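Local coordinates for fucolectin-related protein (Streptococcus pneumoniae, PDB 2J22) that probably binds fucose-containing blood group glycans as the carbohydrate-binding module of a pneumococcal virulence factor, at residues W59-L64 with G123-I128; E68-L73 with I116-L121. All blocks are in the same frame, centred on the assembly; numbering follows the deposited sequence.

Contact 1: W59-L64 with G123-I128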
loop_
_atom_site.group_PDB
_atom_site.type_symbol
_atom_site.label_atom_id
_atom_site.label_comp_id
_atom_site.label_asym_id
_atom_site.label_seq_id
_atom_site.Cartn_x
_atom_site.Cartn_y
_atom_site.Cartn_z
ATOM N N TRP A 59 -0.353 7.322 -6.286
ATOM C CA TRP A 59 0.317 6.092 -5.944
ATOM C C TRP A 59 1.000 6.256 -4.569
ATOM O O TRP A 59 1.157 7.349 -4.067
ATOM C CB TRP A 59 1.322 5.673 -7.064
ATOM C CG TRP A 59 2.355 6.776 -7.374
ATOM C CD1 TRP A 59 2.321 7.649 -8.408
ATOM C CD2 TRP A 59 3.548 7.073 -6.640
ATOM N NE1 TRP A 59 3.405 8.501 -8.358
ATOM C CE2 TRP A 59 4.173 8.168 -7.275
ATOM C CE3 TRP A 59 4.156 6.527 -5.488
ATOM C CZ2 TRP A 59 5.358 8.753 -6.786
ATOM C CZ3 TRP A 59 5.329 7.090 -4.996
ATOM C CH2 TRP A 59 5.936 8.198 -5.667
ATOM N N TRP A 60 1.406 5.134 -4.011
ATOM C CA TRP A 60 2.123 5.051 -2.746
ATOM C C TRP A 60 3.149 3.917 -2.824
ATOM O O TRP A 60 2.940 2.885 -3.487
ATOM C CB TRP A 60 1.111 4.837 -1.594
ATOM C CG TRP A 60 1.671 4.476 -0.244
ATOM C CD1 TRP A 60 1.653 5.262 0.861
ATOM C CD2 TRP A 60 2.145 3.200 0.174
ATOM N NE1 TRP A 60 2.140 4.564 1.930
ATOM C CE2 TRP A 60 2.423 3.292 1.544
ATOM C CE3 TRP A 60 2.317 1.952 -0.472
ATOM C CZ2 TRP A 60 2.979 2.241 2.283
ATOM C CZ3 TRP A 60 2.826 0.875 0.263
ATOM C CH2 TRP A 60 3.170 1.036 1.630
ATOM N N GLU A 61 4.279 4.100 -2.153
ATOM C CA GLU A 61 5.373 3.143 -2.258
ATOM C C GLU A 61 6.085 2.921 -0.943
ATOM O O GLU A 61 6.220 3.865 -0.128
ATOM C CB GLU A 61 6.425 3.708 -3.204
ATOM C CG GLU A 61 7.353 2.691 -3.794
ATOM C CD GLU A 61 8.089 3.340 -4.910
ATOM O OE1 GLU A 61 9.051 4.098 -4.612
ATOM O OE2 GLU A 61 7.648 3.147 -6.042
ATOM N N ILE A 62 6.590 1.696 -0.768
ATOM C CA ILE A 62 7.362 1.307 0.419
ATOM C C ILE A 62 8.680 0.676 -0.045
ATOM O O ILE A 62 8.698 -0.124 -0.988
ATOM C CB ILE A 62 6.580 0.351 1.323
ATOM C CG1 ILE A 62 7.391 0.056 2.602
ATOM C CG2 ILE A 62 6.179 -0.943 0.536
ATOM C CD1 ILE A 62 6.678 -0.772 3.624
ATOM N N ASP A 63 9.778 1.117 0.599
ATOM C CA ASP A 63 11.147 0.631 0.340
ATOM C C ASP A 63 11.495 -0.262 1.525
ATOM O O ASP A 63 11.556 0.213 2.660
ATOM C CB ASP A 63 12.143 1.801 0.206
ATOM C CG ASP A 63 13.594 1.349 -0.233
ATOM O OD1 ASP A 63 13.927 0.163 -0.286
ATOM O OD2 ASP A 63 14.450 2.159 -0.594
ATOM N N LEU A 64 11.638 -1.568 1.268
ATOM C CA LEU A 64 11.961 -2.542 2.329
ATOM C C LEU A 64 13.447 -2.524 2.776
ATOM O O LEU A 64 13.793 -3.229 3.713
ATOM C CB LEU A 64 11.568 -3.962 1.914
ATOM C CG LEU A 64 10.093 -4.199 1.570
ATOM C CD1 LEU A 64 9.962 -5.587 1.001
ATOM C CD2 LEU A 64 9.165 -4.016 2.840
ATOM N N GLY A 123 11.591 -9.363 -3.397
ATOM C CA GLY A 123 11.430 -7.962 -3.799
ATOM C C GLY A 123 11.969 -6.990 -2.768
ATOM O O GLY A 123 12.123 -7.354 -1.561
ATOM N N LYS A 124 12.206 -5.753 -3.210
ATOM C CA LYS A 124 12.702 -4.718 -2.313
ATOM C C LYS A 124 11.743 -3.529 -2.119
ATOM O O LYS A 124 11.890 -2.764 -1.123
ATOM C CB LYS A 124 14.068 -4.212 -2.805
ATOM C CG LYS A 124 14.537 -2.927 -2.141
ATOM C CD LYS A 124 16.005 -2.958 -2.105
ATOM C CE LYS A 124 16.609 -1.623 -1.853
ATOM N NZ LYS A 124 16.230 -1.201 -0.540
ATOM N N LYS A 125 10.801 -3.387 -3.062
ATOM C CA LYS A 125 9.883 -2.239 -3.088
ATOM C C LYS A 125 8.499 -2.649 -3.558
ATOM O O LYS A 125 8.362 -3.506 -4.461
ATOM C CB LYS A 125 10.368 -1.131 -4.056
ATOM C CG LYS A 125 11.492 -0.302 -3.541
ATOM C CD LYS A 125 11.751 0.875 -4.501
ATOM C CE LYS A 125 13.050 1.599 -4.087
ATOM N NZ LYS A 125 13.416 2.578 -5.142
ATOM N N VAL A 126 7.486 -1.972 -2.996
ATOM C CA VAL A 126 6.098 -2.274 -3.343
ATOM C C VAL A 126 5.401 -0.922 -3.575
ATOM O O VAL A 126 5.539 0.015 -2.739
ATOM C CB VAL A 126 5.342 -3.086 -2.254
ATOM C CG1 VAL A 126 3.895 -3.452 -2.777
ATOM C CG2 VAL A 126 6.031 -4.409 -1.830
ATOM N N ARG A 127 4.721 -0.818 -4.723
ATOM C CA ARG A 127 3.994 0.364 -5.164
ATOM C C ARG A 127 2.534 -0.010 -5.313
ATOM O O ARG A 127 2.197 -1.097 -5.856
ATOM C CB ARG A 127 4.474 0.748 -6.516
ATOM C CG ARG A 127 4.002 2.117 -7.018
ATOM C CD ARG A 127 5.262 2.906 -7.376
ATOM N NE ARG A 127 4.928 3.834 -8.337
ATOM C CZ ARG A 127 5.534 4.987 -8.543
ATOM N NH1 ARG A 127 6.598 5.391 -7.852
ATOM N NH2 ARG A 127 5.043 5.721 -9.488
ATOM N N ILE A 128 1.649 0.839 -4.811
ATOM C CA ILE A 128 0.228 0.625 -5.086
ATOM C C ILE A 128 -0.140 1.868 -5.930
ATOM O O ILE A 128 0.134 2.983 -5.490
ATOM C CB ILE A 128 -0.554 0.594 -3.751
ATOM C CG1 ILE A 128 -0.213 -0.662 -2.919
ATOM C CG2 ILE A 128 -2.078 0.672 -4.071
ATOM C CD1 ILE A 128 -0.812 -0.674 -1.524
#
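D63 OD1 takes two bonds at once: K124 NZ reaches it at 2.7 Å through the syn lone pair, in a salt bridge, and the backbone N of A65 donates to it as well. The lysine chain runs nearly extended and turns only at its last torsion (chi4 65°), which swings NZ onto the carboxylate. K125, next in line, crosses the same aspartate, CE lying 3.8 Å from D63 OD2, but its NZ is spent on D98.

At the far end of the pairing, R127 leaves the backbone on the same face and bends at chi2 (125°). Its guanidinium lies flat on the W59 ring, planes 13° apart, with CZ 3.7 Å from the centroid of the six-membered ring: a stack and a cation-pi contact together. NH2 sits over CE2 and NE1, while NH1 lies over the CE3, CZ3 and CH2 side. From the edge, E61 meets the guanidinium in a salt bridge through OE2, whose exact place is less sure; its OE1 goes to R22 on strand 20-23. The W59 face holds the guanidinium flat, and E61 at the guanidinium edge may limit its turning.

The other face is apolar. I62 CG2 packs 3.6 Å from V126 CB, the two side chains pointing the same way, and W60 CE3 meets I128 CD1 at 4.2 Å. W60 NE1 is satisfied by S32 O. The backbones are joined by paired bonds at W60-I128 and I62-V126, and L64 N closes on K124 O at 2.7 Å. Against strand 89-94, K124 and K125 share the single partner Y94 as a classic beta bulge. This is antiparallel pairing of two inner strands of a five-stranded sheet, polar on one face and core-forming on the other, as in the beta-sandwich of galactose-binding-like domains.

Contact 2: E68-L73 with I116-L121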
loop_
_atom_site.group_PDB
_atom_site.type_symbol
_atom_site.label_atom_id
_atom_site.label_comp_id
_atom_site.label_asym_id
_atom_site.label_seq_id
_atom_site.Cartn_x
_atom_site.Cartn_y
_atom_site.Cartn_z
ATOM N N GLU A 68 13.799 -8.939 0.120
ATOM C CA GLU A 68 13.264 -9.825 1.141
ATOM C C GLU A 68 12.468 -10.868 0.416
ATOM O O GLU A 68 11.978 -10.593 -0.690
ATOM C CB GLU A 68 12.369 -9.101 2.207
ATOM C CG GLU A 68 13.119 -8.077 3.104
ATOM C CD GLU A 68 14.069 -8.655 4.165
ATOM O OE1 GLU A 68 14.123 -9.880 4.407
ATOM O OE2 GLU A 68 14.789 -7.857 4.802
ATOM N N GLU A 69 12.375 -12.048 1.040
ATOM C CA GLU A 69 11.447 -13.103 0.600
ATOM C C GLU A 69 10.068 -12.815 1.145
ATOM O O GLU A 69 9.844 -12.928 2.326
ATOM C CB GLU A 69 11.939 -14.506 1.022
ATOM C CG GLU A 69 13.246 -14.896 0.348
ATOM C CD GLU A 69 13.815 -16.165 0.949
ATOM O OE1 GLU A 69 13.186 -17.242 0.771
ATOM O OE2 GLU A 69 14.855 -16.055 1.649
ATOM N N LEU A 70 9.137 -12.493 0.248
ATOM C CA LEU A 70 7.861 -11.939 0.634
ATOM C C LEU A 70 6.837 -13.050 0.705
ATOM O O LEU A 70 6.616 -13.703 -0.297
ATOM C CB LEU A 70 7.405 -10.872 -0.390
ATOM C CG LEU A 70 8.463 -9.786 -0.681
ATOM C CD1 LEU A 70 8.045 -8.832 -1.798
ATOM C CD2 LEU A 70 8.816 -9.042 0.595
ATOM N N GLU A 71 6.173 -13.196 1.859
ATOM C CA GLU A 71 5.200 -14.281 2.068
ATOM C C GLU A 71 3.799 -13.791 1.807
ATOM O O GLU A 71 3.019 -14.456 1.126
ATOM C CB GLU A 71 5.228 -14.868 3.492
ATOM C CG GLU A 71 6.563 -15.424 3.909
ATOM C CD GLU A 71 7.019 -16.499 2.945
ATOM O OE1 GLU A 71 6.123 -17.340 2.575
ATOM O OE2 GLU A 71 8.234 -16.478 2.556
ATOM N N LYS A 72 3.472 -12.611 2.352
ATOM C CA LYS A 72 2.100 -12.160 2.323
ATOM C C LYS A 72 2.127 -10.648 2.230
ATOM O O LYS A 72 3.027 -10.003 2.824
ATOM C CB LYS A 72 1.393 -12.618 3.633
ATOM C CG LYS A 72 -0.179 -12.490 3.660
ATOM C CD LYS A 72 -0.609 -12.662 5.115
ATOM C CE LYS A 72 -1.520 -13.835 5.376
ATOM N NZ LYS A 72 -1.667 -13.932 6.884
ATOM N N LEU A 73 1.153 -10.106 1.512
ATOM C CA LEU A 73 0.843 -8.666 1.558
ATOM C C LEU A 73 -0.613 -8.490 2.048
ATOM O O LEU A 73 -1.533 -9.154 1.525
ATOM C CB LEU A 73 1.086 -8.004 0.195
ATOM C CG LEU A 73 0.478 -6.653 -0.146
ATOM C CD1 LEU A 73 1.233 -5.587 0.640
ATOM C CD2 LEU A 73 0.713 -6.474 -1.667
ATOM N N ILE A 116 -2.864 -10.942 -0.052
ATOM C CA ILE A 116 -2.246 -11.554 -1.221
ATOM C C ILE A 116 -1.103 -12.437 -0.746
ATOM O O ILE A 116 -0.225 -11.959 -0.028
ATOM C CB ILE A 116 -1.700 -10.474 -2.148
ATOM C CG1 ILE A 116 -2.801 -9.475 -2.546
ATOM C CG2 ILE A 116 -1.009 -11.108 -3.348
ATOM C CD1 ILE A 116 -3.359 -9.641 -3.941
ATOM N N ASP A 117 -1.096 -13.720 -1.118
ATOM C CA ASP A 117 0.033 -14.560 -0.746
ATOM C C ASP A 117 1.055 -14.344 -1.848
ATOM O O ASP A 117 0.688 -14.146 -2.988
ATOM C CB ASP A 117 -0.342 -16.052 -0.613
ATOM C CG ASP A 117 -1.047 -16.380 0.718
ATOM O OD1 ASP A 117 -0.785 -15.737 1.770
ATOM O OD2 ASP A 117 -1.897 -17.308 0.813
ATOM N N LEU A 118 2.332 -14.282 -1.501
ATOM C CA LEU A 118 3.329 -13.972 -2.522
ATOM C C LEU A 118 4.268 -15.142 -2.674
ATOM O O LEU A 118 5.211 -15.098 -3.475
ATOM C CB LEU A 118 4.110 -12.691 -2.153
ATOM C CG LEU A 118 3.294 -11.402 -2.325
ATOM C CD1 LEU A 118 4.048 -10.161 -1.801
ATOM C CD2 LEU A 118 2.765 -11.197 -3.773
ATOM N N LYS A 119 4.033 -16.164 -1.848
ATOM C CA LYS A 119 4.895 -17.359 -1.765
ATOM C C LYS A 119 6.421 -17.174 -1.864
ATOM O O LYS A 119 7.063 -17.856 -2.674
ATOM C CB LYS A 119 4.461 -18.370 -2.833
ATOM C CG LYS A 119 2.975 -18.420 -3.054
ATOM C CD LYS A 119 2.501 -19.839 -2.852
ATOM C CE LYS A 119 1.485 -19.912 -1.763
ATOM N NZ LYS A 119 0.452 -20.868 -2.248
ATOM N N GLY A 120 7.012 -16.271 -1.067
ATOM C CA GLY A 120 8.463 -16.102 -1.068
ATOM C C GLY A 120 9.071 -15.363 -2.273
ATOM O O GLY A 120 10.304 -15.308 -2.429
ATOM N N LEU A 121 8.232 -14.782 -3.133
ATOM C CA LEU A 121 8.701 -13.776 -4.098
ATOM C C LEU A 121 9.773 -12.815 -3.500
ATOM O O LEU A 121 9.527 -12.186 -2.441
ATOM C CB LEU A 121 7.481 -12.970 -4.588
ATOM C CG LEU A 121 7.716 -11.820 -5.567
ATOM C CD1 LEU A 121 8.173 -12.408 -6.926
ATOM C CD2 LEU A 121 6.413 -10.950 -5.663
HETATM O O HOH W 1 2.628 -16.962 0.478
#
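With chi1 of -73° L118 sets CG anti to its carbonyl carbon, and an extended chi2 carries CD1 across to the neighbouring strand, where it lies 3.7 Å from L70 CB. The same methyl is 4.2 Å from L73 CB. L70 has the same kind of first torsion, and its CB and CG both rest against L121 O. Around these leucines F102 and I93 add further cover.

The strands pair regularly at L73-I116, where L73 N donates to I116 O at 2.8 Å and I116 N returns the bond to L73 O. At E71-K72 the strand carries a classic beta bulge against Y145 of strand 139-146. Toward 116-121, E71 O accepts L118 N at 2.7 Å, the donor standing 48° above the carbonyl plane though the N-H points nearly straight at the oxygen. A water also donates to E71 O at 2.6 Å and accepts from K119 N, so this carbonyl is gripped twice.

From L118 to L121 the chain makes a type I' turn, with positive phi at K119 and G120. L70 N bonds to L121 O, whereas the G120 N bond to L70 O is weak, bent to 124°. On the face away from L73 and I116, K72 and D117 lie side by side, their charged ends 5.5 Å apart from NZ to OD1. The contact thus appears to rest mainly on backbone bonds and apolar packing, the separated charges probably adding only weak attraction.

Contacts 1 and 2 lie in different sheets of the sandwich, their centres about 13 Å apart, yet they share a seam. Strand 59-64 is followed directly by strand 67-77, and 116-121 leads on through K122 into 123-128, so two of the chain's passages from one sheet to the other lie here. At this crossing E68 N probably bonds to G123 O at 2.9 Å, and L64 CD1 packs on L70 CD2 at 3.7 Å. The bound calcium lies nearer contact 1, about 9 Å from the W60 side chain and about 13 Å from that of L73. Neither contact contributes a residue to the metal site, which L34, D37, N39, S48, A140 and E141 form.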